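Local coordinates for ribosome-inactivating protein (Lychnis chalcedonica, PDB 2G5X), which belongs to the plant ribosome-inactivating proteins, and folds as a single chain in which a mixed beta-sheet packs against several helices, at residues A[2-7]-A[135-140]; A[50-55]-A[139-144]; A[55-60]-A[146-151]; A[72-77]-A[101-106]; A[82-87]-A[108-113]. All blocks are in the same frame, centred on the assembly; numbering follows the deposited sequence. Where two conformers were deposited one is given.

Overall arrangement
All five contacts involve the same six-stranded sheet. Contacts 1 and 2 share helix 137-145, which lies against the neighbouring strands 3-5 and 45-51 and the loops that follow them; both rest mainly on apolar side chains, contact 1 being buried and contact 2 reaching the surface at Phe-54. Contact 3 continues along the chain to the loop after that helix, where a stacked amide and a water join the apolar packing. Contacts 4 and 5 lie farther along the sheet and meet through the Asp-75 to Arg-84 salt bridge. Contact 4 buries a phenylalanine beside a water-bridged glutamine, whereas contact 5 is chiefly backbone pairing at the sheet's outermost strand.

Contact 1. Residues A[2-7]-A[135-140]; sequences PSWTVD and LGVSSL
Leu-140 presses one methyl, CD2, into the angle between Trp-4 and Val-6, and this is the tight part of the contact. CD2 lies 4.0 Å from CZ3 of the Trp-4 indole and 3.9 Å from CG2 of Val-6, whose side chain crosses that of the leucine at about a right angle. One turn earlier Val-137 adds both its branches: its CG1 meets CG1 of Val-6 at 3.9 Å, and its CG2 reaches the carbonyl O of Asp-7 at 3.3 Å. CG of Trp-4 is anti to the backbone N (chi1 -178°), CZ3 and CH2 are the indole atoms that meet the helix, and the CA of Val-6 sits over the centre of one ring face. Tyr-13, Phe-16 and Met-167 add to the surroundings of the indole.

The outer side is looser. Asp-7 touches the helix through its backbone while its side chain starts out away from it, and Ser-138, on the far side of the helical turn, is exposed. No hydrogen bond links the two segments, so shape and apolar contact carry the join. Gly-136 occupies the N-cap position, and its O receives the N-H of Leu-140 at 2.9 Å within the first turn. The start of helix 137-145 is thereby laid on the end of outermost strand 3-5, as helix-on-sheet packing in the alpha+beta core of a ribosome-inactivating protein.

Contact 2. Residues A[50-55]-A[139-144]; sequences LVLPFN and SLQTAF
Leu-52 and Phe-144 reach toward each other tip to tip and form a CH-pi contact. CG of the leucine stands 3.6 Å from the centroid of the Phe-144 ring, 11° off its normal, so the branch point lies over the middle of one face. The two methyls spread across that face: CD1 comes to 3.4 Å from ring atom CD2, while the leucine's own CD2 leans over the CG side of the ring. CG of Phe-144 is anti to its backbone N (chi1 -174°), on the side toward Leu-52.

Further apolar contacts are wider. Leu-50 meets the same ring through its CB, 4.2 Å from CE1, and CD1 of Leu-50 lies 4.4 Å from CD2 of Leu-140. The carbonyl O of Leu-50 adds a polar atom at the ring edge, in its plane and 3.5 Å from CE1.

Polar groups mark the outer side. The Gln-141 side chain crosses that of Phe-54 at about a right angle, with amide and ring planes 67° apart, and its OE1 lies in the plane of that ring, 3.3 Å from CZ. Its NE2 packs by CG of Pro-53 at 3.8 Å and gives its hydrogen bond to the backbone O of Val-6, which fixes the turn of the amide. Phe-54 itself is exposed, in contrast to the buried Leu-50, Leu-52 and Phe-144. Helix 137-145 here covers the end of strand 45-51 and the loop after it, a helix-against-sheet layer of the ribosome-inactivating protein fold.

Contact 3. Residues A[55-60]-A[146-151]; sequences NRNTIT and AVYGKV
Asn-57 stacks its side-chain amide on the ring of Tyr-148, with the two planes only 12° apart. The approach combines a CH-pi contact with the amide stack: CB of Asn-57 stands over the ring centre, 3.8 Å from the centroid, while its CG lies 3.5 Å from CE1, so the amide extends over the CE1 and CD1 side. CG of Tyr-148 is anti to the backbone N (chi1 180°), which sets it toward residues 57-59.

The rim of the ring meets apolar and backbone atoms. CG1 of Ile-59 lies in the ring plane 3.9 Å from CD2 as the two side chains slide past each other in opposite directions, and the O of Thr-58 approaches CE2 to 3.4 Å. A wider contact joins Ile-59 CD1 and Val-147 CG1.

The hydrogen bonding is indirect between the segments. One water accepts from the backbone N of Thr-58 and is also bonded to the phenolic OH of Tyr-148 at 2.8 Å, tying the tip of the ring to the start of strand 58-64. Within residues 55-60, OD1 of Asn-55 accepts from N of Asn-57 at 2.9 Å. Within residues 146-151, Lys-150 N bonds to Val-147 O, and Gly-149 has the positive phi (64°) of the third turn position; its N is held by Asp-75. An Asx turn in the connection between antiparallel strands 45-51 and 58-64 thus meets a type II beta turn that carries Tyr-148 near its tip.

Contact 4. Residues A[72-77]-A[101-106]; sequences GFQDRD and SIFTDA
A type I beta turn, Phe-103 to Ala-106, follows helix 99-102 and sets Phe-103 against Gln-74 and its neighbours on strand 69-76, on one face of the mixed sheet. CB of Gln-74 stands over a face of the Phe-103 ring, 4.0 Å from the centroid and 27° off the normal, in a CH-pi contact. The tip of the ring, CZ, reaches the strand backbone and comes within 3.6 Å of C of Phe-73, while C of Gly-72 lies at the edge in the ring plane. Ala-62, Leu-47 and Ala-85, from three other strands of the sheet, also touch Phe-103, which is buried among them.

The polar end of Gln-74 faces the turn. Its CG is anti to the backbone N (chi1 163°) and the chain is extended beyond it, which brings the amide to the turn; OE1 packs against CB of both Phe-103 and Ala-106, each at 3.6 Å. The N-H of Ala-106 is engaged within the turn, bonded to O of Phe-103 at 3.0 Å. Two waters join the amide to Asp-105, whose OD2 also forms a salt bridge with Arg-1. One donates to Gln-74 OE1 and accepts from Asp-105 N; the other accepts from Gln-74 NE2 at 2.8 Å and donates to Asp-105 OD2.

Contact 5. Residues A[82-87]-A[108-113]; sequences KLRANF and VLAPAL
Arg-84 and Val-108 sit side by side on neighbouring parallel strands, and the arginine can be followed outward from the backbone. Its CB packs 3.6 Å from CG2 of Val-108 and also borders CB of Ala-110. The first torsion puts CG between the backbone N and the carbonyl carbon (chi1 63°); from there the chain runs extended, and CD passes Ala-110 CB at 4.1 Å. Beyond CD the side chain leaves the pair of strands: NE makes a salt bridge with OD1 of Asp-75, and NH2 bonds to O of Lys-150, so the guanidinium ties strand 83-87 to two other parts of the chain.

Beneath it the backbones pair. Val-108 N donates to Leu-83 O, Ala-85 N to Val-108 O at 2.9 Å, and Ala-110 N to Ala-85 O. After Ala-110 the second segment moves off and the direct ladder is interrupted. Here one water takes the N-H of Phe-87 at 2.8 Å, and another donates to both Asn-86 OD1 and, at 2.7 Å, Pro-111 O. Asn-86 ND2 meanwhile turns to Phe-73 O and Asp-75 OD1. Direct contact resumes where Leu-113 N gives a nearly straight bond (173°) to Phe-87 O at 2.9 Å, and CD2 of Leu-113 packs against Asn-86 CB. CE1 of Phe-87, on the same sheet face as Leu-109, meets CD1 of that leucine at its ring edge. Parallel strands joined through helices 92-95 and 99-102 form a beta-alpha-beta crossover, which closes this side of the mixed sheet.

Contact 1. Residues A[2-7]-A[135-140]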
# COMPACT_ATOMS: atom_id res chain seq x y z
N PRO A 2 1.42 12.27 -0.36
CA PRO A 2 1.81 11.55 0.86
C PRO A 2 3.22 11.00 0.67
O PRO A 2 3.53 10.40 -0.36
CB PRO A 2 0.77 10.45 0.95
CG PRO A 2 -0.45 11.09 0.34
CD PRO A 2 0.14 11.77 -0.88
N SER A 3 4.08 11.22 1.66
CA SER A 3 5.46 10.74 1.58
C SER A 3 5.95 10.23 2.92
O SER A 3 5.62 10.79 3.97
CB SER A 3 6.37 11.87 1.10
OG SER A 3 7.71 11.44 0.97
N TRP A 4 6.73 9.16 2.89
CA TRP A 4 7.28 8.60 4.11
C TRP A 4 8.73 8.18 3.92
O TRP A 4 9.04 7.40 3.02
CB TRP A 4 6.47 7.38 4.59
CG TRP A 4 6.98 6.79 5.90
CD1 TRP A 4 7.38 7.49 7.00
CD2 TRP A 4 7.13 5.40 6.23
NE1 TRP A 4 7.78 6.62 8.00
CE2 TRP A 4 7.64 5.34 7.55
CE3 TRP A 4 6.89 4.21 5.54
CZ2 TRP A 4 7.91 4.12 8.19
CZ3 TRP A 4 7.15 3.00 6.18
CH2 TRP A 4 7.66 2.96 7.49
N THR A 5 9.61 8.74 4.74
CA THR A 5 11.01 8.36 4.68
C THR A 5 11.01 7.12 5.58
O THR A 5 10.79 7.21 6.79
CB THR A 5 11.91 9.47 5.26
OG1 THR A 5 11.86 10.61 4.39
CG2 THR A 5 13.36 8.99 5.35
N VAL A 6 11.24 5.97 4.96
CA VAL A 6 11.22 4.70 5.67
C VAL A 6 12.27 4.68 6.78
O VAL A 6 13.44 4.38 6.55
CB VAL A 6 11.46 3.54 4.68
CG1 VAL A 6 11.33 2.21 5.40
CG2 VAL A 6 10.45 3.63 3.53
N ASP A 7 11.81 5.00 7.99
CA ASP A 7 12.68 5.09 9.16
C ASP A 7 11.90 4.72 10.43
O ASP A 7 10.68 4.54 10.38
CB ASP A 7 13.23 6.52 9.26
CG ASP A 7 14.54 6.59 10.01
OD1 ASP A 7 15.09 7.71 10.10
OD2 ASP A 7 15.02 5.55 10.50
N LEU A 135 7.83 -8.18 8.12
CA LEU A 135 7.43 -6.78 7.96
C LEU A 135 8.21 -5.86 8.90
O LEU A 135 8.70 -6.30 9.94
CB LEU A 135 5.94 -6.63 8.26
CG LEU A 135 4.97 -7.60 7.59
CD1 LEU A 135 3.56 -7.36 8.11
CD2 LEU A 135 5.03 -7.44 6.08
N GLY A 136 8.31 -4.59 8.53
CA GLY A 136 9.02 -3.63 9.36
C GLY A 136 9.92 -2.70 8.56
O GLY A 136 10.15 -2.92 7.37
N VAL A 137 10.42 -1.65 9.22
CA VAL A 137 11.29 -0.69 8.56
C VAL A 137 12.52 -1.30 7.87
O VAL A 137 12.77 -1.03 6.69
CB VAL A 137 11.75 0.40 9.56
CG1 VAL A 137 12.83 1.29 8.93
CG2 VAL A 137 10.55 1.24 9.98
N SER A 138 13.28 -2.12 8.58
CA SER A 138 14.47 -2.73 8.00
C SER A 138 14.11 -3.64 6.83
O SER A 138 14.79 -3.65 5.81
CB SER A 138 15.24 -3.52 9.06
OG SER A 138 15.62 -2.67 10.12
N SER A 139 13.03 -4.40 6.99
CA SER A 139 12.58 -5.32 5.94
C SER A 139 12.24 -4.54 4.67
O SER A 139 12.62 -4.94 3.56
CB SER A 139 11.35 -6.09 6.41
OG SER A 139 11.63 -6.84 7.59
N LEU A 140 11.52 -3.44 4.83
CA LEU A 140 11.14 -2.62 3.68
C LEU A 140 12.36 -1.96 3.03
O LEU A 140 12.44 -1.88 1.80
CB LEU A 140 10.12 -1.56 4.11
CG LEU A 140 9.61 -0.63 3.00
CD1 LEU A 140 9.10 -1.45 1.81
CD2 LEU A 140 8.51 0.26 3.56

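Contact 2. Residues A[50-55]-A[139-144]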
# COMPACT_ATOMS: atom_id res chain seq x y z
N LEU A 50 7.95 6.70 -1.20
CA LEU A 50 8.69 6.00 -0.16
C LEU A 50 10.13 6.44 -0.41
O LEU A 50 10.63 6.33 -1.53
CB LEU A 50 8.56 4.47 -0.31
CG LEU A 50 7.19 3.83 -0.04
CD1 LEU A 50 7.31 2.31 -0.14
CD2 LEU A 50 6.70 4.23 1.35
N VAL A 51 10.79 6.96 0.62
CA VAL A 51 12.17 7.45 0.48
C VAL A 51 13.12 6.78 1.47
O VAL A 51 12.78 6.61 2.64
CB VAL A 51 12.23 8.98 0.73
CG1 VAL A 51 13.64 9.50 0.48
CG2 VAL A 51 11.22 9.70 -0.16
N LEU A 52 14.30 6.39 1.00
CA LEU A 52 15.29 5.78 1.89
C LEU A 52 16.10 6.89 2.53
O LEU A 52 16.59 7.79 1.86
CB LEU A 52 16.23 4.85 1.11
CG LEU A 52 15.64 3.58 0.51
CD1 LEU A 52 16.76 2.78 -0.14
CD2 LEU A 52 14.96 2.76 1.59
N PRO A 53 16.27 6.83 3.86
CA PRO A 53 17.04 7.86 4.55
C PRO A 53 18.53 7.88 4.20
O PRO A 53 19.17 8.93 4.25
CB PRO A 53 16.80 7.53 6.03
CG PRO A 53 16.65 6.04 6.02
CD PRO A 53 15.77 5.81 4.80
N PHE A 54 19.07 6.72 3.82
CA PHE A 54 20.49 6.59 3.49
C PHE A 54 20.99 7.36 2.28
O PHE A 54 21.96 8.11 2.36
CB PHE A 54 20.87 5.12 3.29
CG PHE A 54 20.27 4.19 4.30
CD1 PHE A 54 19.17 3.41 3.97
CD2 PHE A 54 20.81 4.08 5.57
CE1 PHE A 54 18.61 2.53 4.90
CE2 PHE A 54 20.27 3.21 6.51
CZ PHE A 54 19.16 2.43 6.17
N ASN A 55 20.33 7.16 1.14
CA ASN A 55 20.73 7.78 -0.11
C ASN A 55 19.66 8.66 -0.75
O ASN A 55 19.87 9.22 -1.83
CB ASN A 55 21.12 6.67 -1.09
CG ASN A 55 20.10 5.55 -1.12
OD1 ASN A 55 18.89 5.80 -1.09
ND2 ASN A 55 20.57 4.31 -1.18
N SER A 139 13.03 -4.40 6.99
CA SER A 139 12.58 -5.32 5.94
C SER A 139 12.24 -4.54 4.67
O SER A 139 12.62 -4.94 3.56
CB SER A 139 11.35 -6.09 6.41
OG SER A 139 11.63 -6.84 7.59
N LEU A 140 11.52 -3.44 4.83
CA LEU A 140 11.14 -2.62 3.68
C LEU A 140 12.36 -1.96 3.03
O LEU A 140 12.44 -1.88 1.80
CB LEU A 140 10.12 -1.56 4.11
CG LEU A 140 9.61 -0.63 3.00
CD1 LEU A 140 9.10 -1.45 1.81
CD2 LEU A 140 8.51 0.26 3.56
N GLN A 141 13.31 -1.50 3.84
CA GLN A 141 14.51 -0.87 3.28
C GLN A 141 15.29 -1.87 2.42
O GLN A 141 15.78 -1.53 1.34
CB GLN A 141 15.42 -0.34 4.39
CG GLN A 141 14.81 0.79 5.21
CD GLN A 141 15.72 1.23 6.35
OE1 GLN A 141 16.55 0.46 6.83
NE2 GLN A 141 15.56 2.47 6.80
N THR A 142 15.39 -3.11 2.90
CA THR A 142 16.11 -4.15 2.18
C THR A 142 15.42 -4.48 0.86
O THR A 142 16.08 -4.61 -0.18
CB THR A 142 16.23 -5.44 3.03
OG1 THR A 142 17.04 -5.17 4.18
CG2 THR A 142 16.87 -6.55 2.22
N ALA A 143 14.10 -4.62 0.90
CA ALA A 143 13.33 -4.94 -0.30
C ALA A 143 13.44 -3.81 -1.32
O ALA A 143 13.54 -4.05 -2.52
CB ALA A 143 11.87 -5.20 0.07
N PHE A 144 13.42 -2.58 -0.82
CA PHE A 144 13.52 -1.38 -1.65
C PHE A 144 14.85 -1.41 -2.42
O PHE A 144 14.88 -1.21 -3.64
CB PHE A 144 13.44 -0.16 -0.73
CG PHE A 144 13.39 1.17 -1.45
CD1 PHE A 144 12.33 2.05 -1.23
CD2 PHE A 144 14.43 1.59 -2.28
CE1 PHE A 144 12.31 3.32 -1.82
CE2 PHE A 144 14.42 2.85 -2.87
CZ PHE A 144 13.36 3.72 -2.64

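Contact 3. Residues A[55-60]-A[146-151]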
# COMPACT_ATOMS: atom_id res chain seq x y z
N ASN A 55 20.33 7.16 1.14
CA ASN A 55 20.73 7.78 -0.11
C ASN A 55 19.66 8.66 -0.75
O ASN A 55 19.87 9.22 -1.83
CB ASN A 55 21.12 6.67 -1.09
CG ASN A 55 20.10 5.55 -1.12
OD1 ASN A 55 18.89 5.80 -1.09
ND2 ASN A 55 20.57 4.31 -1.18
N ARG A 56 18.52 8.77 -0.08
CA ARG A 56 17.41 9.59 -0.56
C ARG A 56 16.76 9.03 -1.83
O ARG A 56 15.97 9.73 -2.47
CB ARG A 56 17.88 11.03 -0.81
CG ARG A 56 18.61 11.66 0.37
CD ARG A 56 17.82 11.56 1.67
NE ARG A 56 16.53 12.24 1.60
CZ ARG A 56 15.70 12.37 2.63
NH1 ARG A 56 16.02 11.87 3.82
NH2 ARG A 56 14.54 12.99 2.47
N ASN A 57 17.08 7.80 -2.20
CA ASN A 57 16.46 7.20 -3.38
C ASN A 57 14.95 7.16 -3.13
O ASN A 57 14.51 6.93 -2.00
CB ASN A 57 16.98 5.78 -3.64
CG ASN A 57 18.43 5.76 -4.09
OD1 ASN A 57 18.98 6.77 -4.55
ND2 ASN A 57 19.07 4.59 -3.99
N THR A 58 14.17 7.36 -4.19
CA THR A 58 12.72 7.40 -4.06
C THR A 58 11.96 6.50 -5.03
O THR A 58 12.29 6.42 -6.21
CB THR A 58 12.20 8.84 -4.26
OG1 THR A 58 12.80 9.71 -3.29
CG2 THR A 58 10.68 8.91 -4.11
N ILE A 59 10.96 5.80 -4.50
CA ILE A 59 10.08 4.95 -5.31
C ILE A 59 8.67 5.47 -5.06
O ILE A 59 8.27 5.66 -3.91
CB ILE A 59 10.15 3.46 -4.90
CG1 ILE A 59 11.48 2.86 -5.37
CG2 ILE A 59 8.98 2.69 -5.52
CD1 ILE A 59 11.65 1.38 -5.04
N THR A 60 7.92 5.72 -6.13
CA THR A 60 6.56 6.23 -6.00
C THR A 60 5.53 5.14 -6.30
O THR A 60 5.51 4.58 -7.40
CB THR A 60 6.32 7.42 -6.97
OG1 THR A 60 7.29 8.45 -6.71
CG2 THR A 60 4.92 8.00 -6.78
N ALA A 146 16.72 -3.86 -3.29
CA ALA A 146 16.81 -4.92 -4.29
C ALA A 146 16.02 -4.59 -5.55
O ALA A 146 16.11 -5.29 -6.55
CB ALA A 146 16.32 -6.24 -3.70
N VAL A 147 15.25 -3.51 -5.50
CA VAL A 147 14.42 -3.10 -6.63
C VAL A 147 14.85 -1.80 -7.33
O VAL A 147 15.05 -1.79 -8.54
CB VAL A 147 12.94 -2.96 -6.19
CG1 VAL A 147 12.12 -2.33 -7.31
CG2 VAL A 147 12.39 -4.33 -5.84
N TYR A 148 14.97 -0.72 -6.57
CA TYR A 148 15.32 0.57 -7.15
C TYR A 148 16.50 0.60 -8.13
O TYR A 148 17.63 0.23 -7.80
CB TYR A 148 15.56 1.59 -6.03
CG TYR A 148 15.93 2.97 -6.54
CD1 TYR A 148 17.26 3.29 -6.82
CD2 TYR A 148 14.95 3.93 -6.79
CE1 TYR A 148 17.61 4.55 -7.32
CE2 TYR A 148 15.29 5.19 -7.29
CZ TYR A 148 16.61 5.49 -7.56
OH TYR A 148 16.95 6.72 -8.07
N GLY A 149 16.20 1.04 -9.35
CA GLY A 149 17.21 1.16 -10.40
C GLY A 149 17.90 -0.09 -10.89
O GLY A 149 18.94 0.01 -11.56
N LYS A 150 17.35 -1.26 -10.60
CA LYS A 150 18.00 -2.49 -11.04
C LYS A 150 17.16 -3.31 -12.02
O LYS A 150 16.08 -2.89 -12.44
CB LYS A 150 18.33 -3.36 -9.83
CG LYS A 150 19.26 -2.67 -8.83
CD LYS A 150 19.50 -3.55 -7.62
CE LYS A 150 20.48 -2.88 -6.66
NZ LYS A 150 20.76 -3.74 -5.48
N VAL A 151 17.68 -4.48 -12.38
CA VAL A 151 16.97 -5.39 -13.26
C VAL A 151 15.93 -6.04 -12.36
O VAL A 151 16.25 -6.51 -11.27
CB VAL A 151 17.91 -6.48 -13.82
CG1 VAL A 151 17.10 -7.56 -14.52
CG2 VAL A 151 18.91 -5.86 -14.78
O HOH W 1 15.50 8.55 -6.44

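Contact 4. Residues A[72-77]-A[101-106]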
# COMPACT_ATOMS: atom_id res chain seq x y z
N GLY A 72 1.19 -0.51 -9.37
CA GLY A 72 2.55 -0.41 -9.89
C GLY A 72 3.37 0.64 -9.16
O GLY A 72 2.94 1.17 -8.14
N PHE A 73 4.56 0.94 -9.68
CA PHE A 73 5.44 1.93 -9.07
C PHE A 73 6.40 2.58 -10.07
O PHE A 73 6.61 2.07 -11.17
CB PHE A 73 6.25 1.30 -7.93
CG PHE A 73 7.25 0.27 -8.39
CD1 PHE A 73 6.88 -1.07 -8.52
CD2 PHE A 73 8.55 0.64 -8.72
CE1 PHE A 73 7.80 -2.02 -8.97
CE2 PHE A 73 9.48 -0.30 -9.17
CZ PHE A 73 9.10 -1.64 -9.30
N GLN A 74 6.99 3.70 -9.66
CA GLN A 74 7.93 4.44 -10.49
C GLN A 74 9.30 4.58 -9.82
O GLN A 74 9.38 4.93 -8.64
CB GLN A 74 7.35 5.84 -10.78
CG GLN A 74 8.36 6.87 -11.28
CD GLN A 74 7.78 8.28 -11.27
OE1 GLN A 74 7.05 8.67 -12.18
NE2 GLN A 74 8.08 9.03 -10.22
N ASP A 75 10.36 4.29 -10.56
CA ASP A 75 11.73 4.44 -10.04
C ASP A 75 12.58 5.06 -11.15
O ASP A 75 12.03 5.72 -12.03
CB ASP A 75 12.30 3.09 -9.55
CG ASP A 75 12.59 2.11 -10.68
OD1 ASP A 75 11.88 2.13 -11.70
OD2 ASP A 75 13.53 1.30 -10.52
N ARG A 76 13.90 4.90 -11.11
CA ARG A 76 14.75 5.48 -12.16
C ARG A 76 15.55 4.46 -12.96
O ARG A 76 16.12 3.54 -12.40
CB ARG A 76 15.72 6.51 -11.56
CG ARG A 76 15.06 7.85 -11.22
CD ARG A 76 16.08 8.88 -10.75
NE ARG A 76 15.42 10.15 -10.40
CZ ARG A 76 15.10 11.10 -11.27
NH1 ARG A 76 15.37 10.96 -12.56
NH2 ARG A 76 14.48 12.19 -10.84
N ASP A 77 15.58 4.65 -14.28
CA ASP A 77 16.31 3.78 -15.19
C ASP A 77 17.82 4.04 -15.03
O ASP A 77 18.26 5.18 -15.06
CB ASP A 77 15.87 4.07 -16.63
CG ASP A 77 16.36 3.05 -17.64
OD1 ASP A 77 15.58 2.69 -18.55
OD2 ASP A 77 17.52 2.60 -17.53
N SER A 101 -0.72 10.12 -17.01
CA SER A 101 -1.86 10.65 -16.26
C SER A 101 -1.87 10.08 -14.85
O SER A 101 -2.49 10.64 -13.95
CB SER A 101 -3.17 10.30 -16.96
OG SER A 101 -3.59 8.99 -16.62
N ILE A 102 -1.20 8.95 -14.68
CA ILE A 102 -1.12 8.28 -13.38
C ILE A 102 0.16 8.73 -12.66
O ILE A 102 0.10 9.25 -11.55
CB ILE A 102 -1.11 6.76 -13.56
CG1 ILE A 102 -2.43 6.32 -14.20
CG2 ILE A 102 -0.88 6.07 -12.22
CD1 ILE A 102 -2.49 4.86 -14.58
N PHE A 103 1.30 8.51 -13.31
CA PHE A 103 2.59 8.92 -12.75
C PHE A 103 2.93 10.27 -13.36
O PHE A 103 3.60 10.35 -14.40
CB PHE A 103 3.67 7.89 -13.08
CG PHE A 103 3.55 6.61 -12.29
CD1 PHE A 103 3.78 6.60 -10.92
CD2 PHE A 103 3.19 5.43 -12.92
CE1 PHE A 103 3.67 5.42 -10.19
CE2 PHE A 103 3.07 4.24 -12.20
CZ PHE A 103 3.31 4.24 -10.83
N THR A 104 2.46 11.32 -12.71
CA THR A 104 2.65 12.70 -13.14
C THR A 104 4.04 13.07 -13.65
O THR A 104 4.17 13.80 -14.63
CB THR A 104 2.32 13.68 -11.99
OG1 THR A 104 1.09 13.28 -11.37
CG2 THR A 104 2.17 15.09 -12.53
N ASP A 105 5.08 12.56 -12.99
CA ASP A 105 6.45 12.91 -13.36
C ASP A 105 7.20 11.91 -14.24
O ASP A 105 8.36 12.15 -14.59
CB ASP A 105 7.27 13.17 -12.09
CG ASP A 105 6.60 14.16 -11.16
OD1 ASP A 105 6.25 15.27 -11.61
OD2 ASP A 105 6.42 13.82 -9.96
N ALA A 106 6.55 10.81 -14.61
CA ALA A 106 7.20 9.79 -15.43
C ALA A 106 7.74 10.32 -16.75
O ALA A 106 7.07 11.08 -17.45
CB ALA A 106 6.23 8.64 -15.70
O HOH W 2 5.04 10.35 -11.05
O HOH W 3 7.54 11.48 -8.89

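Contact 5. Residues A[82-87]-A[108-113]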
# COMPACT_ATOMS: atom_id res chain seq x y z
N LYS A 82 16.33 8.28 -16.20
CA LYS A 82 15.00 8.86 -16.33
C LYS A 82 13.98 8.15 -15.44
O LYS A 82 14.13 6.97 -15.14
CB LYS A 82 14.52 8.77 -17.78
CG LYS A 82 15.30 9.65 -18.74
CD LYS A 82 14.73 9.59 -20.15
CE LYS A 82 15.46 10.57 -21.05
NZ LYS A 82 14.85 10.63 -22.41
N LEU A 83 12.96 8.88 -15.00
CA LEU A 83 11.91 8.29 -14.17
C LEU A 83 11.08 7.36 -15.06
O LEU A 83 10.59 7.79 -16.11
CB LEU A 83 11.01 9.39 -13.59
CG LEU A 83 11.66 10.27 -12.52
CD1 LEU A 83 10.79 11.48 -12.24
CD2 LEU A 83 11.85 9.44 -11.25
N ARG A 84 10.95 6.10 -14.66
CA ARG A 84 10.20 5.12 -15.45
C ARG A 84 8.98 4.56 -14.72
O ARG A 84 9.05 4.24 -13.53
CB ARG A 84 11.12 3.96 -15.87
CG ARG A 84 11.68 3.16 -14.71
CD ARG A 84 12.65 2.06 -15.16
NE ARG A 84 13.22 1.38 -13.99
CZ ARG A 84 14.25 0.54 -14.03
NH1 ARG A 84 14.85 0.26 -15.18
NH2 ARG A 84 14.69 0.00 -12.90
N ALA A 85 7.87 4.43 -15.44
CA ALA A 85 6.63 3.90 -14.88
C ALA A 85 6.53 2.40 -15.09
O ALA A 85 6.59 1.92 -16.23
CB ALA A 85 5.43 4.59 -15.53
N ASN A 86 6.36 1.65 -14.00
CA ASN A 86 6.27 0.19 -14.05
C ASN A 86 4.91 -0.31 -13.56
O ASN A 86 4.54 -0.08 -12.41
CB ASN A 86 7.36 -0.43 -13.16
CG ASN A 86 8.73 0.18 -13.40
OD1 ASN A 86 9.40 -0.13 -14.39
ND2 ASN A 86 9.16 1.05 -12.48
N PHE A 87 4.17 -1.00 -14.42
CA PHE A 87 2.86 -1.53 -14.04
C PHE A 87 2.87 -3.05 -13.90
O PHE A 87 3.59 -3.74 -14.63
CB PHE A 87 1.80 -1.15 -15.08
CG PHE A 87 1.49 0.31 -15.12
CD1 PHE A 87 1.94 1.10 -16.17
CD2 PHE A 87 0.75 0.89 -14.09
CE1 PHE A 87 1.66 2.47 -16.19
CE2 PHE A 87 0.47 2.26 -14.11
CZ PHE A 87 0.93 3.05 -15.16
N VAL A 108 9.41 7.98 -18.96
CA VAL A 108 9.31 6.86 -19.88
C VAL A 108 8.46 5.72 -19.32
O VAL A 108 8.35 5.55 -18.10
CB VAL A 108 10.71 6.27 -20.24
CG1 VAL A 108 11.56 7.33 -20.93
CG2 VAL A 108 11.40 5.76 -18.98
N LEU A 109 7.83 4.97 -20.21
CA LEU A 109 7.02 3.81 -19.84
C LEU A 109 7.96 2.61 -19.95
O LEU A 109 8.52 2.36 -21.02
CB LEU A 109 5.85 3.63 -20.81
CG LEU A 109 5.09 2.30 -20.68
CD1 LEU A 109 4.28 2.28 -19.39
CD2 LEU A 109 4.18 2.12 -21.89
N ALA A 110 8.16 1.89 -18.85
CA ALA A 110 9.03 0.72 -18.87
C ALA A 110 8.19 -0.50 -19.22
O ALA A 110 6.96 -0.44 -19.26
CB ALA A 110 9.69 0.53 -17.51
N PRO A 111 8.85 -1.64 -19.51
CA PRO A 111 8.12 -2.86 -19.85
C PRO A 111 7.29 -3.30 -18.65
O PRO A 111 7.53 -2.86 -17.52
CB PRO A 111 9.23 -3.85 -20.18
CG PRO A 111 10.34 -2.98 -20.68
CD PRO A 111 10.30 -1.82 -19.72
N ALA A 112 6.31 -4.17 -18.88
CA ALA A 112 5.47 -4.66 -17.79
C ALA A 112 6.33 -5.38 -16.75
O ALA A 112 7.34 -6.01 -17.09
CB ALA A 112 4.41 -5.62 -18.33
N LEU A 113 5.94 -5.28 -15.49
CA LEU A 113 6.66 -5.93 -14.40
C LEU A 113 6.53 -7.45 -14.51
O LEU A 113 5.56 -7.96 -15.07
CB LEU A 113 6.11 -5.46 -13.05
CG LEU A 113 6.45 -4.03 -12.62
CD1 LEU A 113 5.66 -3.66 -11.38
CD2 LEU A 113 7.95 -3.93 -12.36
O HOH W 4 5.22 -0.91 -17.02
O HOH W 5 9.70 -2.40 -15.94